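Local structure of DNA polymerase III beta subunit (Streptococcus pyogenes, 2AVT) at residues R125-S130 / P228-F233; R209-V214 / I238-R243; K19-T24 / I52-T57; G164-L169 / M200-S205; P134-T139 / I219-V224. The protein probably acts as the ring-shaped processivity factor of the replicative DNA polymerase, a dimer that encircles duplex DNA and tethers the polymerase to its template. One frame throughout, in Å; residues are numbered along the deposited sequence.

Contacts 1, 2, 3 and 5 all reach one antiparallel sheet that joins the N-terminal and central domains. Contact 4 belongs to a second sheet. Contacts 2 and 3 lie closest, with centres 8 Å apart. There strand 238-243 pairs with strand 52-59, and Tyr-241 N lies 2.9 Å from Ser-53 O. Strand 230-234 of contact 1 runs between strand 238-243 of contact 2 and strand 221-226 of contact 5. Contact 4 meets the first sheet through Leu-203, whose CD1 is 3.6 Å from Ile-231 CG2. Contacts 3 and 4 are about 21 Å apart between centres and do not touch. All five are structural contacts, with no ligand among them.

Contact 1: R125-S130 / P228-F233; sequences RLQEVS and PSQILF
Leu-232 CD2 meets Val-129 CB at 4.3 Å, where the loop 125-130 passes over strand 230-234. The two backbones run nearly at right angles, with end-to-end directions 83° apart, and here their CA atoms come no closer than 6.9 Å. The contact is therefore made by side chains.

Gln-230 reaches toward the loop. It is extended beyond CG (chi2 169°), which carries CD out from the strand. Its CG lies 4.2 Å from Val-129 CG2. The exact placing of the Gln-230 amide end is doubtful, because its NE2 is modelled too close to Gln-127 O. No bond is assigned there. As modelled, the amide planes of Gln-127 and Gln-230 are turned 58° against each other.

Gln-127 begins toward the strand and then turns off. Its CG is anti to the backbone N. The bend at chi2 (60°) turns CD off, and the amide ends away from the strand. Its CG still comes 4.3 Å from Ser-229 OG. Leu-126 reaches further along the sheet and touches Tyr-241, Ser-53 and Glu-55. Val-129 and Leu-232 also share Phe-225 as a neighbour.

The loop thus crosses strands of both domains on the face that carries Leu-232 and Tyr-241, while helix 205-214 covers the other face. This is consistent with the connector between the N-terminal and central domains in bacterial beta subunits, in which the chain passes from one domain to the next over the outer side of a shared sheet.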
# COMPACT_ATOMS: atom_id res chain seq x y z
N ARG A 125 17.95 -28.67 7.19
CA ARG A 125 19.08 -28.63 6.27
C ARG A 125 18.61 -28.47 4.84
O ARG A 125 17.48 -28.83 4.50
CB ARG A 125 19.91 -29.90 6.42
CG ARG A 125 20.58 -29.98 7.77
CD ARG A 125 21.21 -31.34 7.98
NE ARG A 125 22.02 -31.37 9.20
CZ ARG A 125 22.60 -32.47 9.66
NH1 ARG A 125 22.45 -33.62 9.01
NH2 ARG A 125 23.33 -32.42 10.77
N LEU A 126 19.47 -27.91 4.00
CA LEU A 126 19.12 -27.71 2.61
C LEU A 126 19.25 -29.01 1.83
O LEU A 126 20.19 -29.78 2.03
CB LEU A 126 20.03 -26.65 1.99
CG LEU A 126 19.54 -25.79 0.82
CD1 LEU A 126 18.95 -26.67 -0.27
CD2 LEU A 126 18.49 -24.81 1.32
N GLN A 127 18.29 -29.27 0.95
CA GLN A 127 18.33 -30.45 0.10
C GLN A 127 19.32 -30.02 -0.97
O GLN A 127 18.99 -29.27 -1.88
CB GLN A 127 16.95 -30.71 -0.52
CG GLN A 127 16.79 -32.07 -1.18
CD GLN A 127 17.00 -33.21 -0.19
OE1 GLN A 127 17.06 -33.00 1.02
NE2 GLN A 127 17.11 -34.43 -0.71
N GLU A 128 20.56 -30.47 -0.85
CA GLU A 128 21.61 -30.09 -1.78
C GLU A 128 21.36 -30.53 -3.22
O GLU A 128 20.70 -31.53 -3.48
CB GLU A 128 22.94 -30.65 -1.28
CG GLU A 128 23.23 -30.26 0.16
CD GLU A 128 24.44 -30.96 0.74
OE1 GLU A 128 25.13 -31.68 -0.02
OE2 GLU A 128 24.71 -30.78 1.95
N VAL A 129 21.90 -29.75 -4.16
CA VAL A 129 21.76 -30.05 -5.58
C VAL A 129 23.15 -30.03 -6.21
O VAL A 129 23.91 -29.08 -6.03
CB VAL A 129 20.87 -29.01 -6.29
CG1 VAL A 129 20.84 -29.29 -7.79
CG2 VAL A 129 19.47 -29.04 -5.71
N SER A 130 23.48 -31.09 -6.95
CA SER A 130 24.78 -31.19 -7.61
C SER A 130 25.11 -29.94 -8.42
O SER A 130 24.27 -29.40 -9.14
CB SER A 130 24.80 -32.41 -8.52
OG SER A 130 23.68 -32.41 -9.39
N PRO A 228 15.74 -34.03 -9.07
CA PRO A 228 14.34 -34.42 -9.28
C PRO A 228 13.34 -33.58 -8.50
O PRO A 228 12.26 -33.25 -9.00
CB PRO A 228 14.32 -35.89 -8.85
CG PRO A 228 15.74 -36.34 -9.07
CD PRO A 228 16.53 -35.16 -8.56
N SER A 229 13.70 -33.22 -7.27
CA SER A 229 12.80 -32.46 -6.41
C SER A 229 12.90 -30.94 -6.48
O SER A 229 11.96 -30.24 -6.14
CB SER A 229 12.95 -32.91 -4.96
OG SER A 229 14.32 -32.90 -4.57
N GLN A 230 14.05 -30.42 -6.92
CA GLN A 230 14.20 -28.98 -7.01
C GLN A 230 15.19 -28.49 -8.05
O GLN A 230 15.97 -29.26 -8.62
CB GLN A 230 14.58 -28.39 -5.65
CG GLN A 230 15.43 -29.29 -4.77
CD GLN A 230 15.99 -28.57 -3.56
OE1 GLN A 230 15.35 -27.68 -2.99
NE2 GLN A 230 17.19 -28.94 -3.15
N ILE A 231 15.13 -27.19 -8.30
CA ILE A 231 16.01 -26.54 -9.25
C ILE A 231 16.76 -25.46 -8.48
O ILE A 231 16.19 -24.80 -7.60
CB ILE A 231 15.20 -25.94 -10.42
CG1 ILE A 231 16.11 -25.14 -11.35
CG2 ILE A 231 14.09 -25.06 -9.89
CD1 ILE A 231 15.37 -24.53 -12.52
N LEU A 232 18.04 -25.31 -8.78
CA LEU A 232 18.88 -24.32 -8.12
C LEU A 232 19.35 -23.26 -9.12
O LEU A 232 19.93 -23.60 -10.16
CB LEU A 232 20.10 -24.99 -7.49
CG LEU A 232 21.33 -24.14 -7.15
CD1 LEU A 232 21.01 -23.10 -6.07
CD2 LEU A 232 22.44 -25.06 -6.67
N PHE A 233 19.05 -22.00 -8.83
CA PHE A 233 19.50 -20.90 -9.67
C PHE A 233 20.63 -20.29 -8.85
O PHE A 233 20.44 -19.97 -7.68
CB PHE A 233 18.40 -19.86 -9.88
CG PHE A 233 17.21 -20.36 -10.62
CD1 PHE A 233 16.18 -21.00 -9.95
CD2 PHE A 233 17.09 -20.18 -11.99
CE1 PHE A 233 15.06 -21.43 -10.62
CE2 PHE A 233 15.98 -20.62 -12.67
CZ PHE A 233 14.96 -21.24 -11.99

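Contact 2: R209-V214 / I238-R243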
# COMPACT_ATOMS: atom_id res chain seq x y z
N ARG A 209 8.24 -15.69 -9.72
CA ARG A 209 8.10 -14.25 -9.50
C ARG A 209 9.16 -13.81 -8.49
O ARG A 209 9.72 -12.71 -8.59
CB ARG A 209 6.71 -13.92 -8.96
CG ARG A 209 5.58 -14.33 -9.88
CD ARG A 209 4.62 -13.18 -10.15
NE ARG A 209 3.34 -13.32 -9.46
CZ ARG A 209 3.16 -13.18 -8.14
NH1 ARG A 209 4.19 -12.90 -7.35
NH2 ARG A 209 1.95 -13.33 -7.62
N GLU A 210 9.44 -14.66 -7.50
CA GLU A 210 10.44 -14.34 -6.49
C GLU A 210 11.85 -14.32 -7.10
O GLU A 210 12.71 -13.57 -6.65
CB GLU A 210 10.37 -15.34 -5.33
CG GLU A 210 9.09 -15.26 -4.51
CD GLU A 210 8.86 -13.89 -3.89
OE1 GLU A 210 9.76 -13.39 -3.19
OE2 GLU A 210 7.77 -13.30 -4.09
N PHE A 211 12.08 -15.16 -8.11
CA PHE A 211 13.38 -15.19 -8.78
C PHE A 211 13.70 -13.80 -9.30
O PHE A 211 14.80 -13.28 -9.09
CB PHE A 211 13.36 -16.16 -9.97
CG PHE A 211 14.60 -16.09 -10.83
CD1 PHE A 211 14.68 -15.18 -11.88
CD2 PHE A 211 15.69 -16.90 -10.57
CE1 PHE A 211 15.84 -15.09 -12.66
CE2 PHE A 211 16.85 -16.81 -11.35
CZ PHE A 211 16.92 -15.91 -12.39
N SER A 212 12.74 -13.20 -10.00
CA SER A 212 12.90 -11.87 -10.58
C SER A 212 13.18 -10.81 -9.53
O SER A 212 13.94 -9.86 -9.78
CB SER A 212 11.65 -11.49 -11.38
OG SER A 212 11.52 -12.31 -12.53
N ALA A 213 12.56 -10.96 -8.37
CA ALA A 213 12.75 -9.99 -7.30
C ALA A 213 14.09 -10.16 -6.59
O ALA A 213 14.67 -9.18 -6.13
CB ALA A 213 11.60 -10.11 -6.28
N VAL A 214 14.58 -11.39 -6.53
CA VAL A 214 15.83 -11.67 -5.83
C VAL A 214 17.11 -11.38 -6.62
O VAL A 214 18.08 -10.85 -6.07
CB VAL A 214 15.87 -13.13 -5.36
CG1 VAL A 214 17.17 -13.41 -4.63
CG2 VAL A 214 14.67 -13.41 -4.45
N ILE A 238 24.49 -15.55 -4.65
CA ILE A 238 23.14 -15.98 -4.35
C ILE A 238 22.77 -17.37 -4.86
O ILE A 238 22.98 -17.69 -6.04
CB ILE A 238 22.10 -15.01 -4.94
CG1 ILE A 238 22.34 -13.60 -4.40
CG2 ILE A 238 20.70 -15.50 -4.62
CD1 ILE A 238 21.50 -12.54 -5.09
N SER A 239 22.23 -18.19 -3.97
CA SER A 239 21.77 -19.52 -4.36
C SER A 239 20.28 -19.52 -4.06
O SER A 239 19.85 -19.33 -2.92
CB SER A 239 22.49 -20.60 -3.57
OG SER A 239 23.83 -20.70 -3.98
N PHE A 240 19.49 -19.72 -5.10
CA PHE A 240 18.04 -19.72 -5.00
C PHE A 240 17.51 -21.11 -5.37
O PHE A 240 17.64 -21.55 -6.52
CB PHE A 240 17.50 -18.65 -5.96
CG PHE A 240 16.01 -18.42 -5.89
CD1 PHE A 240 15.15 -19.12 -6.72
CD2 PHE A 240 15.49 -17.44 -5.07
CE1 PHE A 240 13.79 -18.82 -6.74
CE2 PHE A 240 14.13 -17.14 -5.09
CZ PHE A 240 13.29 -17.84 -5.93
N TYR A 241 16.92 -21.81 -4.40
CA TYR A 241 16.35 -23.14 -4.62
C TYR A 241 14.84 -23.08 -4.68
O TYR A 241 14.22 -22.25 -4.01
CB TYR A 241 16.71 -24.11 -3.50
CG TYR A 241 18.18 -24.36 -3.30
CD1 TYR A 241 18.99 -23.41 -2.69
CD2 TYR A 241 18.75 -25.56 -3.70
CE1 TYR A 241 20.33 -23.66 -2.48
CE2 TYR A 241 20.09 -25.81 -3.48
CZ TYR A 241 20.88 -24.86 -2.88
OH TYR A 241 22.22 -25.10 -2.67
N THR A 242 14.24 -23.96 -5.48
CA THR A 242 12.80 -24.00 -5.60
C THR A 242 12.31 -25.44 -5.67
O THR A 242 12.87 -26.26 -6.39
CB THR A 242 12.30 -23.30 -6.85
OG1 THR A 242 12.84 -21.98 -6.92
CG2 THR A 242 10.79 -23.24 -6.82
N ARG A 243 11.25 -25.73 -4.92
CA ARG A 243 10.65 -27.06 -4.91
C ARG A 243 9.93 -27.25 -6.24
O ARG A 243 9.33 -26.31 -6.77
CB ARG A 243 9.66 -27.16 -3.73
CG ARG A 243 8.65 -28.29 -3.81
CD ARG A 243 7.83 -28.32 -2.52
NE ARG A 243 6.60 -29.11 -2.63
CZ ARG A 243 5.54 -28.74 -3.34
NH1 ARG A 243 4.46 -29.51 -3.37
NH2 ARG A 243 5.55 -27.60 -4.02
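Helix 209-214 lies on strand 238-243 almost exactly antiparallel to it, at 173°, with the axes 10.2 Å apart and Phe-211 level with Phe-240. No hydrogen bond joins the two segments.

Phe-240 carries the contact. A chi1 of -174° sets its CG anti to the backbone N. The ring lies against the helix backbone at Phe-211. Phe-211 CA sits over one face of this ring, 4.2 Å from Phe-240 CE1. The backbone comes closest at the far end of the ring, where Phe-240 CZ is 3.7 Å from Phe-211 N. Glu-210 CB approaches from the edge, near the ring plane, 3.9 Å from Phe-240 CZ. Val-214 CG2 comes in obliquely, 3.8 Å from Phe-240 CE2. The Phe-211 ring in turn has Phe-240 CD1 at its edge.

This is helix-on-sheet packing of the DNA polymerase III beta-subunit fold. In this family the helices line the central channel and the sheets form the outer wall. The sheet here spans two domains, since strand 238-243 pairs with strand 52-59. Ile-54 of that strand touches both Val-214 and Phe-240.

Next along the strand, Ile-238 meets the end of the helix. Its CG2 lies 4.1 Å from Val-214 CG1, and its CD1 lies 3.9 Å from Val-214 O. On the other flank, the Phe-211 ring meets the rings of Phe-215 and Phe-233 and touches Leu-142 and Ile-146 of helix 139-149. Glu-210 bends at chi2, which takes its CD away from the strand. Its OE1 forms a salt bridge with Arg-20 NE.

Contact 3: K19-T24 / I52-T57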
# COMPACT_ATOMS: atom_id res chain seq x y z
N LYS A 19 14.75 -12.19 2.95
CA LYS A 19 13.42 -12.17 3.53
C LYS A 19 12.34 -12.52 2.49
O LYS A 19 11.20 -12.83 2.85
CB LYS A 19 13.14 -10.79 4.15
CG LYS A 19 11.77 -10.62 4.78
CD LYS A 19 11.61 -11.54 5.97
CE LYS A 19 10.19 -11.47 6.53
NZ LYS A 19 9.20 -11.90 5.51
N ARG A 20 12.69 -12.45 1.21
CA ARG A 20 11.74 -12.78 0.15
C ARG A 20 11.33 -14.25 0.26
O ARG A 20 10.25 -14.64 -0.16
CB ARG A 20 12.35 -12.53 -1.23
CG ARG A 20 12.91 -11.14 -1.46
CD ARG A 20 11.83 -10.10 -1.46
NE ARG A 20 10.78 -10.42 -2.43
CZ ARG A 20 9.88 -9.55 -2.87
NH1 ARG A 20 9.91 -8.29 -2.43
NH2 ARG A 20 8.95 -9.92 -3.74
N ALA A 21 12.21 -15.07 0.82
CA ALA A 21 11.94 -16.49 0.98
C ALA A 21 11.36 -16.82 2.36
O ALA A 21 11.24 -17.99 2.72
CB ALA A 21 13.22 -17.30 0.77
N ILE A 22 10.99 -15.79 3.12
CA ILE A 22 10.45 -16.00 4.46
C ILE A 22 9.00 -15.53 4.57
O ILE A 22 8.70 -14.35 4.38
CB ILE A 22 11.33 -15.29 5.53
CG1 ILE A 22 12.77 -15.82 5.41
CG2 ILE A 22 10.80 -15.57 6.93
CD1 ILE A 22 13.72 -15.32 6.49
N SER A 23 8.11 -16.47 4.87
CA SER A 23 6.68 -16.21 5.00
C SER A 23 6.31 -15.46 6.27
O SER A 23 6.98 -15.56 7.28
CB SER A 23 5.88 -17.53 4.99
OG SER A 23 5.85 -18.11 3.70
N THR A 24 5.20 -14.73 6.19
CA THR A 24 4.67 -13.96 7.30
C THR A 24 4.11 -14.94 8.33
O THR A 24 4.36 -14.81 9.53
CB THR A 24 3.55 -13.03 6.81
OG1 THR A 24 4.10 -12.10 5.87
CG2 THR A 24 2.92 -12.27 7.97
N ILE A 52 10.52 -22.17 -1.43
CA ILE A 52 11.82 -21.69 -1.89
C ILE A 52 12.76 -21.48 -0.71
O ILE A 52 12.32 -21.40 0.45
CB ILE A 52 11.73 -20.34 -2.66
CG1 ILE A 52 11.17 -19.25 -1.75
CG2 ILE A 52 10.85 -20.49 -3.89
CD1 ILE A 52 11.02 -17.90 -2.43
N SER A 53 14.05 -21.42 -1.02
CA SER A 53 15.09 -21.18 -0.03
C SER A 53 16.09 -20.25 -0.70
O SER A 53 16.46 -20.45 -1.87
CB SER A 53 15.81 -22.47 0.36
OG SER A 53 14.95 -23.35 1.05
N ILE A 54 16.52 -19.23 0.03
CA ILE A 54 17.50 -18.28 -0.48
C ILE A 54 18.72 -18.23 0.43
O ILE A 54 18.58 -18.02 1.64
CB ILE A 54 16.92 -16.86 -0.56
CG1 ILE A 54 15.80 -16.81 -1.60
CG2 ILE A 54 18.01 -15.86 -0.95
CD1 ILE A 54 15.11 -15.48 -1.67
N GLU A 55 19.89 -18.48 -0.14
CA GLU A 55 21.16 -18.41 0.59
C GLU A 55 21.90 -17.25 -0.05
O GLU A 55 22.36 -17.34 -1.20
CB GLU A 55 21.96 -19.71 0.46
CG GLU A 55 21.51 -20.79 1.44
CD GLU A 55 22.34 -22.06 1.35
OE1 GLU A 55 23.56 -22.01 1.24
OE2 GLU A 55 21.67 -23.21 1.42
N ASN A 56 22.00 -16.15 0.68
CA ASN A 56 22.63 -14.94 0.18
C ASN A 56 23.86 -14.61 1.02
O ASN A 56 23.77 -14.39 2.24
CB ASN A 56 21.60 -13.81 0.19
CG ASN A 56 22.13 -12.51 -0.42
OD1 ASN A 56 23.12 -12.51 -1.15
ND2 ASN A 56 21.45 -11.41 -0.14
N THR A 57 25.00 -14.57 0.35
CA THR A 57 26.26 -14.31 1.00
C THR A 57 26.82 -12.92 0.77
O THR A 57 26.86 -12.43 -0.36
CB THR A 57 27.33 -15.34 0.53
OG1 THR A 57 26.94 -16.65 0.93
CG2 THR A 57 28.70 -15.01 1.14
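Ile-52 and Ile-54 bring their CG1 branches onto Ala-21 by different torsions. In Ile-52, CG1 sits between the backbone N and the carbonyl carbon (chi1 62°), the crowded position. In Ile-54 it is anti to the carbonyl carbon (chi1 -65°). Ala-21 CB points at the strand and enters between the two branches, 3.8 Å from Ile-52 CG1 and 3.5 Å from Ile-54 CG1. Ile-54 CD1 also touches it, at 3.6 Å from Ala-21 CB. Ile-52 CD1 reaches past it, to 3.8 Å from Ala-21 CA.

Ala-21 ends a short 3-10 turn. The contact thus lays the 3-10 turn that follows helix 8-18 on strand 52-59, the N-terminal-domain strand of the interdomain pair. Helix 205-214 of the central domain also touches Ile-52, through Ser-207 and Glu-210.

Arg-20 adds its CB, 4.1 Å from Ile-54 CD1. Bends at chi2 and chi3 turn CD and NE off the strand. The turn is held from within by Ile-22 N bonded to Lys-19 O. Lys-19 NZ donates to Ile-22 O at 2.7 Å, from 37° above the carbonyl plane.

Contact 4: G164-L169 / M200-S205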
# COMPACT_ATOMS: atom_id res chain seq x y z
N GLY A 164 2.06 -24.45 -11.81
CA GLY A 164 3.40 -24.07 -12.22
C GLY A 164 3.59 -23.74 -13.69
O GLY A 164 2.64 -23.73 -14.47
N VAL A 165 4.83 -23.44 -14.04
CA VAL A 165 5.19 -23.12 -15.42
C VAL A 165 5.95 -24.33 -15.91
O VAL A 165 6.89 -24.78 -15.27
CB VAL A 165 6.11 -21.87 -15.48
CG1 VAL A 165 6.52 -21.57 -16.93
CG2 VAL A 165 5.39 -20.67 -14.89
N HIS A 166 5.52 -24.90 -17.03
CA HIS A 166 6.21 -26.08 -17.58
C HIS A 166 7.40 -25.59 -18.39
O HIS A 166 7.24 -24.83 -19.34
CB HIS A 166 5.28 -26.88 -18.50
CG HIS A 166 5.83 -28.22 -18.89
ND1 HIS A 166 5.33 -28.95 -19.94
CD2 HIS A 166 6.82 -28.97 -18.35
CE1 HIS A 166 5.99 -30.09 -20.04
NE2 HIS A 166 6.90 -30.13 -19.09
N ILE A 167 8.60 -26.02 -18.00
CA ILE A 167 9.83 -25.63 -18.71
C ILE A 167 10.47 -26.92 -19.21
O ILE A 167 10.77 -27.81 -18.42
CB ILE A 167 10.84 -24.93 -17.77
CG1 ILE A 167 10.18 -23.76 -17.04
CG2 ILE A 167 12.01 -24.42 -18.58
CD1 ILE A 167 9.74 -22.64 -17.94
N VAL A 168 10.69 -27.00 -20.53
CA VAL A 168 11.28 -28.20 -21.12
C VAL A 168 12.38 -27.93 -22.15
O VAL A 168 12.25 -27.04 -22.99
CB VAL A 168 10.21 -29.05 -21.85
CG1 VAL A 168 10.83 -30.33 -22.38
CG2 VAL A 168 9.07 -29.36 -20.92
N LEU A 169 13.46 -28.70 -22.08
CA LEU A 169 14.55 -28.57 -23.04
C LEU A 169 14.59 -29.88 -23.82
O LEU A 169 14.89 -30.93 -23.25
CB LEU A 169 15.89 -28.34 -22.35
CG LEU A 169 17.04 -28.19 -23.35
CD1 LEU A 169 16.78 -26.96 -24.21
CD2 LEU A 169 18.38 -28.07 -22.63
N MET A 200 12.94 -31.43 -18.06
CA MET A 200 11.50 -31.23 -18.16
C MET A 200 10.91 -31.12 -16.76
O MET A 200 10.74 -32.13 -16.08
CB MET A 200 10.83 -32.38 -18.91
CG MET A 200 9.34 -32.19 -19.03
SD MET A 200 8.56 -33.53 -19.92
CE MET A 200 8.10 -34.61 -18.55
N VAL A 201 10.60 -29.90 -16.34
CA VAL A 201 10.06 -29.69 -15.01
C VAL A 201 8.89 -28.72 -15.00
O VAL A 201 8.54 -28.12 -16.01
CB VAL A 201 11.15 -29.13 -14.06
CG1 VAL A 201 12.28 -30.13 -13.93
CG2 VAL A 201 11.67 -27.81 -14.59
N VAL A 202 8.29 -28.59 -13.82
CA VAL A 202 7.17 -27.69 -13.62
C VAL A 202 7.55 -26.92 -12.36
O VAL A 202 7.77 -27.52 -11.30
CB VAL A 202 5.85 -28.45 -13.41
CG1 VAL A 202 4.72 -27.47 -13.19
CG2 VAL A 202 5.57 -29.34 -14.62
N LEU A 203 7.65 -25.61 -12.48
CA LEU A 203 8.04 -24.76 -11.36
C LEU A 203 6.89 -23.87 -10.91
O LEU A 203 6.30 -23.15 -11.72
CB LEU A 203 9.23 -23.88 -11.76
CG LEU A 203 10.03 -23.31 -10.60
CD1 LEU A 203 10.59 -24.47 -9.79
CD2 LEU A 203 11.16 -22.45 -11.10
N PRO A 204 6.55 -23.92 -9.61
CA PRO A 204 5.46 -23.11 -9.06
C PRO A 204 5.64 -21.67 -9.53
O PRO A 204 6.72 -21.10 -9.38
CB PRO A 204 5.65 -23.26 -7.54
CG PRO A 204 6.23 -24.62 -7.42
CD PRO A 204 7.24 -24.66 -8.54
N SER A 205 4.59 -21.09 -10.10
CA SER A 205 4.68 -19.74 -10.62
C SER A 205 5.11 -18.68 -9.62
O SER A 205 5.85 -17.76 -9.97
CB SER A 205 3.35 -19.34 -11.26
OG SER A 205 2.28 -19.55 -10.36
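Val-165 and Leu-203 form one of two hydrogen-bonded pairs in this antiparallel strand pair of the central domain. Ile-167 and Val-201 form the other. In the first pair, Val-165 N donates to Leu-203 O at 2.8 Å. Leu-203 N returns a bond to Val-165 O at 3.0 Å. In the second pair, Ile-167 N gives to Val-201 O at 2.9 Å, and Val-201 N to Ile-167 O at 3.0 Å. All eight of these backbone atoms are thus satisfied across the contact. A CA-H...O contact supplements Val-165 O, with Val-202 CA at 3.4 Å.

The intervening backbones bond outward, His-166 to Val-178 and Val-202 to Leu-245. Where strand gives way to helix, Ser-205 OG bonds to Thr-163 O.

Val-165 and Leu-203 lie on the face covered by Leu-208 of helix 205-214. His-166, Val-168, Met-200 and Val-202 lie on the other face. The His-166 ring turns its edge to the neighbouring strand, with Val-201 O near the ring plane at 3.0 Å from His-166 CD2. Met-200 SD is also at this edge, 4.9 Å from the ring centroid. Met-200 and Val-168 lie side by side, pointing the same way, and pack tightly, with Val-168 CG2 3.4 Å from Met-200 CG.

Contact 5: P134-T139 / I219-V224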
# COMPACT_ATOMS: atom_id res chain seq x y z
N PRO A 134 26.41 -27.22 -15.41
CA PRO A 134 25.49 -26.09 -15.29
C PRO A 134 24.94 -25.57 -16.61
O PRO A 134 25.65 -25.52 -17.62
CB PRO A 134 26.34 -25.04 -14.60
CG PRO A 134 27.67 -25.25 -15.25
CD PRO A 134 27.81 -26.77 -15.25
N LEU A 135 23.67 -25.19 -16.59
CA LEU A 135 23.03 -24.60 -17.75
C LEU A 135 23.17 -23.10 -17.48
O LEU A 135 22.73 -22.62 -16.43
CB LEU A 135 21.55 -24.96 -17.82
CG LEU A 135 20.75 -24.09 -18.80
CD1 LEU A 135 21.22 -24.36 -20.23
CD2 LEU A 135 19.26 -24.37 -18.66
N ILE A 136 23.79 -22.38 -18.40
CA ILE A 136 23.98 -20.95 -18.19
C ILE A 136 22.96 -20.11 -18.95
O ILE A 136 22.85 -20.20 -20.17
CB ILE A 136 25.39 -20.53 -18.61
CG1 ILE A 136 26.43 -21.37 -17.85
CG2 ILE A 136 25.61 -19.07 -18.31
CD1 ILE A 136 27.85 -20.94 -18.11
N LEU A 137 22.20 -19.30 -18.22
CA LEU A 137 21.20 -18.43 -18.83
C LEU A 137 21.37 -16.99 -18.40
O LEU A 137 21.74 -16.71 -17.26
CB LEU A 137 19.79 -18.89 -18.46
CG LEU A 137 19.36 -20.29 -18.90
CD1 LEU A 137 17.95 -20.58 -18.41
CD2 LEU A 137 19.44 -20.39 -20.41
N LYS A 138 21.11 -16.06 -19.31
CA LYS A 138 21.21 -14.66 -18.98
C LYS A 138 20.04 -14.31 -18.09
O LYS A 138 18.92 -14.80 -18.28
CB LYS A 138 21.19 -13.79 -20.24
CG LYS A 138 22.41 -13.99 -21.14
CD LYS A 138 22.56 -12.84 -22.12
CE LYS A 138 23.81 -13.00 -22.98
NZ LYS A 138 23.99 -11.83 -23.89
N THR A 139 20.29 -13.46 -17.10
CA THR A 139 19.27 -13.05 -16.15
C THR A 139 18.12 -12.33 -16.81
O THR A 139 16.95 -12.63 -16.54
CB THR A 139 19.88 -12.15 -15.08
OG1 THR A 139 20.88 -12.89 -14.37
CG2 THR A 139 18.82 -11.68 -14.10
N ILE A 219 23.25 -8.39 -12.20
CA ILE A 219 23.72 -9.77 -12.33
C ILE A 219 23.44 -10.25 -13.75
O ILE A 219 22.29 -10.58 -14.09
CB ILE A 219 23.00 -10.70 -11.33
CG1 ILE A 219 23.38 -10.32 -9.90
CG2 ILE A 219 23.36 -12.16 -11.64
CD1 ILE A 219 22.71 -11.15 -8.84
N GLU A 220 24.49 -10.31 -14.56
CA GLU A 220 24.39 -10.71 -15.96
C GLU A 220 23.77 -12.08 -16.22
O GLU A 220 22.82 -12.20 -17.01
CB GLU A 220 25.79 -10.65 -16.59
CG GLU A 220 25.84 -10.03 -17.98
CD GLU A 220 25.49 -8.54 -17.97
OE1 GLU A 220 26.10 -7.80 -17.16
OE2 GLU A 220 24.62 -8.12 -18.76
N THR A 221 24.29 -13.13 -15.58
CA THR A 221 23.76 -14.47 -15.78
C THR A 221 23.73 -15.31 -14.51
O THR A 221 24.30 -14.93 -13.49
CB THR A 221 24.61 -15.27 -16.78
OG1 THR A 221 25.89 -15.51 -16.21
CG2 THR A 221 24.77 -14.51 -18.09
N VAL A 222 23.06 -16.45 -14.60
CA VAL A 222 22.98 -17.38 -13.48
C VAL A 222 23.19 -18.79 -14.01
O VAL A 222 22.98 -19.07 -15.20
CB VAL A 222 21.60 -17.34 -12.78
CG1 VAL A 222 21.43 -16.05 -12.02
CG2 VAL A 222 20.48 -17.51 -13.81
N GLU A 223 23.63 -19.68 -13.13
CA GLU A 223 23.84 -21.07 -13.46
C GLU A 223 22.61 -21.80 -12.94
O GLU A 223 22.18 -21.56 -11.81
CB GLU A 223 25.09 -21.61 -12.77
CG GLU A 223 26.37 -20.94 -13.19
CD GLU A 223 27.57 -21.51 -12.46
OE1 GLU A 223 27.62 -21.40 -11.21
OE2 GLU A 223 28.46 -22.06 -13.13
N VAL A 224 22.04 -22.69 -13.75
CA VAL A 224 20.85 -23.44 -13.35
C VAL A 224 21.18 -24.93 -13.21
O VAL A 224 21.69 -25.54 -14.14
CB VAL A 224 19.71 -23.27 -14.39
CG1 VAL A 224 18.43 -23.89 -13.86
CG2 VAL A 224 19.50 -21.81 -14.70
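Leu-135 and Val-224, then Leu-137 and Val-222, are the hydrogen-bonded pairs of these antiparallel strands. Val-224 N lies 2.8 Å from Leu-135 O. Leu-137 N meets Val-222 O at 3.1 Å. Both pairs are bonded in each direction.

Two further bonds hold the start of the helix. Thr-139 N donates to Glu-220 O at 2.8 Å. Thr-139 OG1, anti to the carbonyl carbon (chi1 -61°), donates to Ile-219 O at 2.7 Å, from 42° above the carbonyl plane.

Apolar contacts gather on the face of Leu-135, Leu-137, Val-222 and Val-224. Leu-137 CD1 lies 4.2 Å from Val-224 CG2. Ile-136 and Glu-223 lie on the other face. Pro-134 lies alongside Glu-223, pointing the same way, with Pro-134 CG 3.9 Å from Glu-223 OE2. The second carboxylate oxygen, Glu-223 OE1, forms a salt bridge with Arg-234. In the non-hydrogen-bonded pair of Lys-138 and Thr-221, Lys-138 CG meets Thr-221 CG2 at 3.9 Å.

Strand 135-138 is the outermost strand of the interdomain sheet within this chain. It leads into helix 139-149, whose Leu-142 covers Leu-137 and Val-222, while strand 230-234 flanks strand 221-226 on its other side.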